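PDB 6VC6: 6-phospho-alpha-glucosidase from Merdibacter massiliensis, which probably hydrolyses 6-phospho-alpha-glucosides to release glucose 6-phosphate, using NAD and a divalent metal ion as family 4 glycosidases do. Local coordinates for residues G197-W203 and L383-V388. Sequence-based numbering, arbitrary orientation.
With MN (manganese (II) ion), chain E; G6P (6-O-phosphono-alpha-D-glucopyranose), chain F.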
loop_
_atom_site.group_PDB
_atom_site.type_symbol
_atom_site.label_atom_id
_atom_site.label_comp_id
_atom_site.label_asym_id
_atom_site.label_seq_id
_atom_site.Cartn_x
_atom_site.Cartn_y
_atom_site.Cartn_z
ATOM N N GLY A 197 6.536 3.239 -12.917
ATOM C CA GLY A 197 6.366 1.826 -12.676
ATOM C C GLY A 197 4.979 1.533 -12.150
ATOM O O GLY A 197 4.120 2.410 -12.069
ATOM N N LEU A 198 4.761 0.267 -11.811
ATOM C CA LEU A 198 3.557 -0.149 -11.113
ATOM C C LEU A 198 3.798 -0.099 -9.607
ATOM O O LEU A 198 4.917 0.121 -9.139
ATOM C CB LEU A 198 3.141 -1.556 -11.545
ATOM C CG LEU A 198 3.222 -1.869 -13.040
ATOM C CD1 LEU A 198 2.875 -3.326 -13.306
ATOM C CD2 LEU A 198 2.311 -0.946 -13.834
ATOM N N ASN A 199 2.728 -0.301 -8.843
ATOM C CA ASN A 199 2.863 -0.336 -7.395
ATOM C C ASN A 199 3.757 -1.498 -6.982
ATOM O O ASN A 199 3.578 -2.628 -7.444
ATOM C CB ASN A 199 1.495 -0.463 -6.730
ATOM C CG ASN A 199 1.588 -0.443 -5.220
ATOM O OD1 ASN A 199 2.022 0.544 -4.632
ATOM N ND2 ASN A 199 1.194 -1.539 -4.584
ATOM N N HIS A 200 4.729 -1.206 -6.114
ATOM C CA HIS A 200 5.706 -2.193 -5.652
ATOM C C HIS A 200 6.485 -2.788 -6.823
ATOM O O HIS A 200 6.813 -3.976 -6.839
ATOM C CB HIS A 200 5.037 -3.292 -4.822
ATOM C CG HIS A 200 4.466 -2.801 -3.530
ATOM N ND1 HIS A 200 3.529 -3.511 -2.810
ATOM C CD2 HIS A 200 4.679 -1.655 -2.842
ATOM C CE1 HIS A 200 3.206 -2.832 -1.724
ATOM N NE2 HIS A 200 3.889 -1.702 -1.719
ATOM N N TYR A 201 6.790 -1.942 -7.808
ATOM C CA TYR A 201 7.491 -2.345 -9.021
ATOM C C TYR A 201 7.877 -1.103 -9.815
ATOM O O TYR A 201 7.248 -0.794 -10.833
ATOM C CB TYR A 201 6.610 -3.270 -9.869
ATOM C CG TYR A 201 7.357 -4.348 -10.631
ATOM C CD1 TYR A 201 8.724 -4.251 -10.861
ATOM C CD2 TYR A 201 6.687 -5.460 -11.127
ATOM C CE1 TYR A 201 9.403 -5.236 -11.562
ATOM C CE2 TYR A 201 7.356 -6.448 -11.827
ATOM C CZ TYR A 201 8.713 -6.332 -12.042
ATOM O OH TYR A 201 9.381 -7.315 -12.739
ATOM N N GLY A 202 8.897 -0.376 -9.361
ATOM C CA GLY A 202 9.231 0.883 -10.001
ATOM C C GLY A 202 10.680 1.265 -9.804
ATOM O O GLY A 202 11.440 0.602 -9.094
ATOM N N TRP A 203 11.053 2.369 -10.451
ATOM C CA TRP A 203 12.419 2.867 -10.431
ATOM C C TRP A 203 12.409 4.388 -10.416
ATOM O O TRP A 203 11.531 5.025 -11.004
ATOM C CB TRP A 203 13.219 2.378 -11.647
ATOM C CG TRP A 203 13.436 0.898 -11.685
ATOM C CD1 TRP A 203 14.510 0.215 -11.194
ATOM C CD2 TRP A 203 12.561 -0.084 -12.250
ATOM N NE1 TRP A 203 14.356 -1.132 -11.416
ATOM C CE2 TRP A 203 13.168 -1.342 -12.064
ATOM C CE3 TRP A 203 11.321 -0.022 -12.895
ATOM C CZ2 TRP A 203 12.578 -2.527 -12.498
ATOM C CZ3 TRP A 203 10.737 -1.200 -13.325
ATOM C CH2 TRP A 203 11.366 -2.436 -13.124
ATOM N N LEU A 383 9.438 -6.064 -18.226
ATOM C CA LEU A 383 9.106 -6.432 -16.854
ATOM C C LEU A 383 7.704 -5.965 -16.480
ATOM O O LEU A 383 6.920 -6.724 -15.898
ATOM C CB LEU A 383 10.139 -5.846 -15.889
ATOM C CG LEU A 383 11.534 -6.474 -15.886
ATOM C CD1 LEU A 383 12.507 -5.609 -15.097
ATOM C CD2 LEU A 383 11.490 -7.884 -15.321
ATOM N N LEU A 384 7.367 -4.716 -16.809
ATOM C CA LEU A 384 6.107 -4.145 -16.345
ATOM C C LEU A 384 4.919 -4.686 -17.133
ATOM O O LEU A 384 3.843 -4.907 -16.564
ATOM C CB LEU A 384 6.161 -2.620 -16.429
ATOM C CG LEU A 384 7.145 -1.945 -15.472
ATOM C CD1 LEU A 384 6.928 -0.442 -15.455
ATOM C CD2 LEU A 384 7.022 -2.526 -14.071
ATOM N N VAL A 385 5.087 -4.900 -18.440
ATOM C CA VAL A 385 3.990 -5.441 -19.239
ATOM C C VAL A 385 3.667 -6.866 -18.805
ATOM O O VAL A 385 2.499 -7.274 -18.790
ATOM C CB VAL A 385 4.329 -5.356 -20.739
ATOM C CG1 VAL A 385 3.328 -6.150 -21.565
ATOM C CG2 VAL A 385 4.346 -3.903 -21.190
ATOM N N GLN A 386 4.689 -7.639 -18.430
ATOM C CA GLN A 386 4.441 -8.978 -17.902
ATOM C C GLN A 386 3.640 -8.919 -16.607
ATOM O O GLN A 386 2.711 -9.710 -16.405
ATOM C CB GLN A 386 5.765 -9.711 -17.677
ATOM C CG GLN A 386 5.618 -11.033 -16.933
ATOM C CD GLN A 386 6.952 -11.662 -16.577
ATOM O OE1 GLN A 386 7.987 -10.995 -16.575
ATOM N NE2 GLN A 386 6.933 -12.955 -16.274
ATOM N N GLN A 387 3.978 -7.978 -15.723
ATOM C CA GLN A 387 3.301 -7.899 -14.434
ATOM C C GLN A 387 1.889 -7.345 -14.584
ATOM O O GLN A 387 0.938 -7.882 -14.004
ATOM C CB GLN A 387 4.117 -7.046 -13.464
ATOM C CG GLN A 387 3.447 -6.826 -12.116
ATOM C CD GLN A 387 3.312 -8.105 -11.309
ATOM O OE1 GLN A 387 4.038 -9.074 -11.531
ATOM N NE2 GLN A 387 2.378 -8.111 -10.366
ATOM N N VAL A 388 1.731 -6.269 -15.361
ATOM C CA VAL A 388 0.411 -5.662 -15.511
ATOM C C VAL A 388 -0.532 -6.598 -16.257
ATOM O O VAL A 388 -1.754 -6.536 -16.069
ATOM C CB VAL A 388 0.523 -4.288 -16.200
ATOM C CG1 VAL A 388 0.740 -4.443 -17.699
ATOM C CG2 VAL A 388 -0.716 -3.450 -15.917
HETATM MN MN MN E . 2.754 -0.235 -0.578
HETATM C C1 G6P F . 5.743 -1.641 2.490
HETATM C C2 G6P F . 4.588 -1.383 1.513
HETATM C C3 G6P F . 3.225 -1.821 2.020
HETATM C C4 G6P F . 3.366 -3.153 2.718
HETATM C C5 G6P F . 4.172 -2.917 3.981
HETATM C C6 G6P F . 4.444 -4.249 4.667
HETATM O O1 G6P F . 6.427 -0.409 2.755
HETATM O O2 G6P F . 4.541 0.014 1.195
HETATM O O3 G6P F . 2.295 -1.931 0.938
HETATM O O4 G6P F . 2.069 -3.655 3.053
HETATM O O5 G6P F . 5.444 -2.305 3.735
HETATM O O6 G6P F . 4.648 -4.016 6.056
HETATM P P G6P F . 4.651 -5.242 7.096
HETATM O O1P G6P F . 3.183 -5.445 7.386
HETATM O O2P G6P F . 5.303 -6.379 6.343
HETATM O O3P G6P F . 5.472 -4.730 8.256
HETATM O O HOH W 1 7.447 -9.080 -14.417
#
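L384 of helix 378-400 packs on the beta-hairpin turn of 197-203, against both L198 and Y201. Its CD2 lies over one face of the Y201 ring, 4.0 Å from the centroid and 16° off the normal, a CH-pi contact offset toward the rim. With CG of L384 anti to its carbonyl carbon (chi1 -67°) and CD1 anti to CA along chi2 (-169°), the two methyls reach different neighbours. CD2 also meets the edge of the W203 ring at CZ3, while CD1 of L384 rests on the backbone of G197, 3.6 Å from its CA. L198 and L384 lie alongside each other, pointing opposite ways, with L198 CG 4.0 Å from L384 CD2. CD1 of L198 goes on to CG of Q387, at 3.7 Å, and to CB of V388.

The hairpin turn is a type II beta turn from L198 to Y201, joining antiparallel strands 191-196 and 201-209. H200 sits at its third position, and its NE2 binds manganese at 2.2 Å. C170 is a second protein ligand, and O2 and O3 of the sugar phosphate also bind the ion. H200 itself does not touch 383-388; the neighbouring Y201 does.

The Y201 ring takes CG of Q387 at its edge, 3.7 Å from CD2, and Y267 stacks on it. NE2 of Q387 is hydrogen-bonded to E391 OE2. Y201 OH lies 3.4 Å from L383 CD2 and is bridged by a water to L383 O. With only an alanine at Y201, L384 CD2 would probably lose its aromatic face and the water its hydroxyl partner. Further along the strand, W203 CH2 touches L383 CD1 at 3.9 Å.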